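Local atomic coordinates of pyocin S5 (Pseudomonas aeruginosa PAO1, PDB entry 6THK), a protein that probably kills competing bacteria by forming a channel in the cytoplasmic membrane that depolarises it and dissipates cellular energy. Residues A[339-344]-A[492-497]. The protein carries 1 engineered substitution. Sequence-based numbering, arbitrary orientation.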
ATOM      1  N   GLY A 339     -58.684 -30.598   1.895  1.00 48.18           N
ATOM      2  CA  GLY A 339     -59.255 -30.700   0.555  1.00 48.92           C
ATOM      3  C   GLY A 339     -59.038 -29.490  -0.328  1.00 53.29           C
ATOM      4  O   GLY A 339     -58.702 -28.404   0.162  1.00 53.54           O
ATOM      5  N   ALA A 340     -59.281 -29.675  -1.640  1.00 48.72           N
ATOM      6  CA  ALA A 340     -59.103 -28.679  -2.710  1.00 47.37           C
ATOM      7  C   ALA A 340     -59.790 -27.328  -2.476  1.00 47.38           C
ATOM      8  O   ALA A 340     -59.139 -26.298  -2.646  1.00 47.06           O
ATOM      9  CB  ALA A 340     -59.543 -29.258  -4.044  1.00 48.17           C
ATOM     10  N   ARG A 341     -61.071 -27.335  -2.079  1.00 41.86           N
ATOM     11  CA  ARG A 341     -61.872 -26.125  -1.852  1.00 41.56           C
ATOM     12  C   ARG A 341     -61.345 -25.202  -0.721  1.00 45.75           C
ATOM     13  O   ARG A 341     -61.444 -23.975  -0.857  1.00 46.15           O
ATOM     14  CB  ARG A 341     -63.344 -26.491  -1.610  1.00 40.29           C
ATOM     15  CG  ARG A 341     -64.283 -25.298  -1.764  1.00 43.82           C
ATOM     16  CD  ARG A 341     -65.712 -25.613  -1.434  1.00 48.72           C
ATOM     17  NE  ARG A 341     -66.465 -24.368  -1.341  1.00 64.44           N
ATOM     18  CZ  ARG A 341     -67.773 -24.288  -1.131  1.00 84.46           C
ATOM     19  NH1 ARG A 341     -68.495 -25.399  -0.997  1.00 81.99           N
ATOM     20  NH2 ARG A 341     -68.374 -23.106  -1.063  1.00 65.04           N
ATOM     21  N   THR A 342     -60.832 -25.783   0.396  1.00 40.22           N
ATOM     22  CA  THR A 342     -60.291 -24.994   1.510  1.00 38.84           C
ATOM     23  C   THR A 342     -58.996 -24.305   1.076  1.00 42.39           C
ATOM     24  O   THR A 342     -58.829 -23.105   1.311  1.00 40.87           O
ATOM     25  CB  THR A 342     -60.180 -25.827   2.797  1.00 44.87           C
ATOM     26  OG1 THR A 342     -61.452 -26.444   3.054  1.00 45.97           O
ATOM     27  CG2 THR A 342     -59.808 -24.967   4.012  1.00 43.48           C
ATOM     28  N   SER A 343     -58.123 -25.056   0.372  1.00 39.83           N
ATOM     29  CA  SER A 343     -56.854 -24.566  -0.178  1.00 39.55           C
ATOM     30  C   SER A 343     -57.040 -23.465  -1.224  1.00 44.24           C
ATOM     31  O   SER A 343     -56.244 -22.517  -1.283  1.00 43.37           O
ATOM     32  CB  SER A 343     -56.064 -25.712  -0.784  1.00 41.07           C
ATOM     33  OG  SER A 343     -54.712 -25.307  -0.828  1.00 46.51           O
ATOM     34  N   GLU A 344     -58.071 -23.610  -2.061  1.00 40.98           N
ATOM     35  CA  GLU A 344     -58.420 -22.616  -3.071  1.00 41.73           C
ATOM     36  C   GLU A 344     -58.931 -21.365  -2.335  1.00 45.37           C
ATOM     37  O   GLU A 344     -58.615 -20.257  -2.733  1.00 45.43           O
ATOM     38  CB  GLU A 344     -59.485 -23.195  -4.039  1.00 43.60           C
ATOM     39  CG  GLU A 344     -60.000 -22.243  -5.117  1.00 62.61           C
ATOM     40  CD  GLU A 344     -58.991 -21.568  -6.041  1.00 97.09           C
ATOM     41  OE1 GLU A 344     -57.953 -22.190  -6.373  1.00 99.75           O
ATOM     42  OE2 GLU A 344     -59.267 -20.421  -6.465  1.00 92.60           O
ATOM     43  N   ASN A 492     -67.476 -17.145   3.911  1.00 42.28           N
ATOM     44  CA  ASN A 492     -68.766 -17.359   4.545  1.00 42.83           C
ATOM     45  C   ASN A 492     -69.503 -18.536   3.884  1.00 49.61           C
ATOM     46  O   ASN A 492     -70.083 -19.353   4.596  1.00 50.85           O
ATOM     47  CB  ASN A 492     -69.597 -16.058   4.543  1.00 47.37           C
ATOM     48  CG  ASN A 492     -71.004 -16.193   5.065  1.00 91.24           C
ATOM     49  OD1 ASN A 492     -71.986 -16.043   4.321  1.00 89.80           O
ATOM     50  ND2 ASN A 492     -71.140 -16.481   6.352  1.00 89.80           N
ATOM     51  N   ASN A 493     -69.423 -18.662   2.533  1.00 47.16           N
ATOM     52  CA  ASN A 493     -70.021 -19.774   1.784  1.00 46.70           C
ATOM     53  C   ASN A 493     -69.359 -21.077   2.194  1.00 49.02           C
ATOM     54  O   ASN A 493     -70.071 -22.014   2.532  1.00 49.17           O
ATOM     55  CB  ASN A 493     -69.883 -19.572   0.284  1.00 49.98           C
ATOM     56  CG  ASN A 493     -70.677 -18.423  -0.295  1.00 78.18           C
ATOM     57  OD1 ASN A 493     -70.398 -17.975  -1.418  1.00 80.75           O
ATOM     58  ND2 ASN A 493     -71.688 -17.921   0.427  1.00 61.21           N
ATOM     59  N   LEU A 494     -68.010 -21.112   2.251  1.00 42.89           N
ATOM     60  CA  LEU A 494     -67.261 -22.298   2.683  1.00 41.72           C
ATOM     61  C   LEU A 494     -67.646 -22.758   4.097  1.00 49.13           C
ATOM     62  O   LEU A 494     -67.809 -23.954   4.292  1.00 48.74           O
ATOM     63  CB  LEU A 494     -65.754 -22.079   2.573  1.00 40.41           C
ATOM     64  CG  LEU A 494     -64.820 -23.246   2.936  1.00 43.14           C
ATOM     65  CD1 LEU A 494     -65.034 -24.465   2.023  1.00 42.00           C
ATOM     66  CD2 LEU A 494     -63.359 -22.788   2.904  1.00 41.41           C
ATOM     67  N   VAL A 495     -67.806 -21.824   5.066  1.00 47.11           N
ATOM     68  CA  VAL A 495     -68.206 -22.152   6.448  1.00 47.60           C
ATOM     69  C   VAL A 495     -69.557 -22.889   6.411  1.00 52.79           C
ATOM     70  O   VAL A 495     -69.643 -24.016   6.885  1.00 51.33           O
ATOM     71  CB  VAL A 495     -68.270 -20.902   7.370  1.00 51.03           C
ATOM     72  CG1 VAL A 495     -68.846 -21.247   8.736  1.00 50.57           C
ATOM     73  CG2 VAL A 495     -66.897 -20.255   7.522  1.00 50.75           C
ATOM     74  N   ILE A 496     -70.543 -22.289   5.765  1.00 51.26           N
ATOM     75  CA  ILE A 496     -71.872 -22.860   5.679  1.00 52.23           C
ATOM     76  C   ILE A 496     -71.847 -24.201   4.975  1.00 55.09           C
ATOM     77  O   ILE A 496     -72.548 -25.124   5.356  1.00 54.34           O
ATOM     78  CB  ILE A 496     -72.821 -21.918   4.934  1.00 56.21           C
ATOM     79  CG1 ILE A 496     -73.240 -20.763   5.842  1.00 57.02           C
ATOM     80  CG2 ILE A 496     -74.030 -22.682   4.431  1.00 57.42           C
ATOM     81  CD1 ILE A 496     -73.608 -19.505   5.092  1.00 67.68           C
ATOM     82  N   SER A 497     -71.063 -24.265   3.908  1.00 51.42           N
ATOM     83  CA  SER A 497     -70.902 -25.468   3.110  1.00 51.72           C
ATOM     84  C   SER A 497     -70.253 -26.545   3.956  1.00 56.88           C
ATOM     85  O   SER A 497     -70.561 -27.717   3.822  1.00 58.51           O
ATOM     86  CB  SER A 497     -70.067 -25.163   1.862  1.00 54.41           C
ATOM     87  OG  SER A 497     -69.225 -26.238   1.491  1.00 67.85           O
TER
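R341 and L494 reach past each other in opposite directions between two nearly antiparallel helices of the all-helical colicin pore-forming domain. The axes of 340-344 and 492-497 make an angle of 157° and approach to 11.1 Å, a separation bridged chiefly by R341 and L494. Arginine suits this partly exposed border because its aliphatic stem can lie on a hydrophobic neighbour while its charged end goes further. Its CB points toward the opposing helix; R341 CG, anti to the backbone N (chi1 -164°), begins an extended chain and comes 3.9 Å from L494 CD1. CD touches the same methyl, and R341 NE lies 3.7 Å from L494 CD1, which sits over one face of the guanidinium. Beyond it the group divides: R341 NH2 is 4.1 Å from N493 CB, while NH1 approaches S497. Leucine's fork serves both neighbours, since its other methyl, L494 CD2, meets T342 CA at 4.0 Å and also packs near T342 OG1. T342, short and buried, crosses L494 at about a right angle and also touches I469 and F472 of helix 468-481, whose M476 meets L494, so that this helix packs against both residues. Serine's short side chain meets the guanidinium obliquely: R341 NH1 lies 2.7 Å from S497 OG, at an angle too poor for a hydrogen bond, and 3.3 Å from S497 CB.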